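Local coordinates for putative glutathione S-transferase (Corynebacterium glutamicum, PDB 3M1G), which probably acts as a glutathione transferase, using glutathione as a co-substrate, at residues R170-P174 against G341-P345. Sequence-based numbering, arbitrary orientation. Where two conformers were deposited one is given.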
# COMPACT_ATOMS: atom_id res chain seq x y z
N ARG A 170 -29.30 0.19 27.11
CA ARG A 170 -29.84 1.55 27.12
C ARG A 170 -31.25 1.53 26.53
O ARG A 170 -31.51 0.86 25.54
CB ARG A 170 -28.92 2.48 26.27
CG ARG A 170 -29.40 3.93 26.11
CD ARG A 170 -28.58 4.78 25.10
NE ARG A 170 -28.68 4.30 23.72
CZ ARG A 170 -27.81 3.48 23.14
NH1 ARG A 170 -26.75 3.02 23.79
NH2 ARG A 170 -28.03 3.09 21.90
N GLU A 171 -32.18 2.27 27.15
CA GLU A 171 -33.53 2.35 26.60
C GLU A 171 -33.44 2.95 25.18
O GLU A 171 -32.79 3.98 24.95
CB GLU A 171 -34.44 3.18 27.52
CG GLU A 171 -35.96 3.05 27.22
CD GLU A 171 -36.80 4.19 27.81
OE1 GLU A 171 -36.61 4.52 29.00
OE2 GLU A 171 -37.63 4.77 27.07
N GLY A 172 -34.08 2.29 24.22
CA GLY A 172 -34.03 2.71 22.82
C GLY A 172 -32.81 2.18 22.04
O GLY A 172 -32.60 2.58 20.91
N ALA A 173 -32.03 1.28 22.64
CA ALA A 173 -30.84 0.69 21.97
C ALA A 173 -31.22 -0.03 20.67
O ALA A 173 -32.30 -0.52 20.57
CB ALA A 173 -30.12 -0.32 22.92
N PRO A 174 -30.31 -0.10 19.67
CA PRO A 174 -30.74 -0.74 18.43
C PRO A 174 -30.91 -2.27 18.59
O PRO A 174 -30.29 -2.89 19.44
CB PRO A 174 -29.57 -0.46 17.46
CG PRO A 174 -28.39 -0.21 18.34
CD PRO A 174 -28.98 0.50 19.54
N GLY A 341 -36.50 6.04 15.98
CA GLY A 341 -36.71 5.98 17.42
C GLY A 341 -35.55 5.37 18.21
O GLY A 341 -35.59 5.34 19.44
N VAL A 342 -34.53 4.83 17.54
CA VAL A 342 -33.39 4.29 18.29
C VAL A 342 -32.61 5.44 18.95
O VAL A 342 -32.42 6.45 18.34
CB VAL A 342 -32.46 3.44 17.38
CG1 VAL A 342 -31.06 3.24 18.01
CG2 VAL A 342 -33.13 2.07 17.08
N THR A 343 -32.16 5.28 20.19
CA THR A 343 -31.35 6.31 20.83
C THR A 343 -29.85 6.06 20.58
O THR A 343 -29.44 4.94 20.35
CB THR A 343 -31.57 6.31 22.34
OG1 THR A 343 -31.35 4.97 22.80
CG2 THR A 343 -33.09 6.82 22.70
N LEU A 344 -29.07 7.13 20.62
CA LEU A 344 -27.62 7.09 20.40
C LEU A 344 -26.89 6.83 21.72
O LEU A 344 -27.43 7.12 22.78
CB LEU A 344 -27.16 8.42 19.79
CG LEU A 344 -27.78 8.79 18.42
CD1 LEU A 344 -27.17 10.08 17.80
CD2 LEU A 344 -27.60 7.64 17.43
N PRO A 345 -25.69 6.25 21.67
CA PRO A 345 -24.94 6.03 22.91
C PRO A 345 -24.68 7.32 23.66
O PRO A 345 -24.53 8.35 23.05
CB PRO A 345 -23.61 5.45 22.41
CG PRO A 345 -24.00 4.75 21.13
CD PRO A 345 -25.01 5.67 20.51
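Arg170 takes hold of Thr343 side-on, using two nitrogens for two different atoms. Arg170 NE gives a fairly straight bond to Thr343 OG1 (2.9 Å, 155° at the hydrogen), with the hydroxyl nearly in the guanidinium plane. Arg170 NH2 reaches Thr343 O at 2.8 Å, approaching from above the carbonyl plane. The arginine gets there because its chain, extended through chi2, bends at chi3 (65°) and turns the planar head along the 341-345 backbone. Leu344 C and Pro345 N then lie over one face of the guanidinium, while Ala173 CB sits over the opposite one.

Thr343 OG1 is used twice: while accepting from Arg170 NE it donates to Glu171 O at 2.8 Å. That carbonyl belongs to a type II beta turn from Arg170 to Ala173, closed by Ala173 N to Arg170 O, so one hydroxyl links the arginine side chain to its own turn. Gly172 supplies the next acceptor; Gly172 O takes Thr343 N at 2.8 Å and also receives a CA-H...O contact from Val342 CA. Beyond it Val342 CG1 meets Pro174 CD at 3.8 Å, the two side chains crossing at about a right angle.

The contact lies at the surface, away from the predicted active site. It ties the long tail after helix 295-305 to the loop between helices 154-163 and 182-197, and Arg170 NH2 also bonds Leu82 O near the end of helix 71-83.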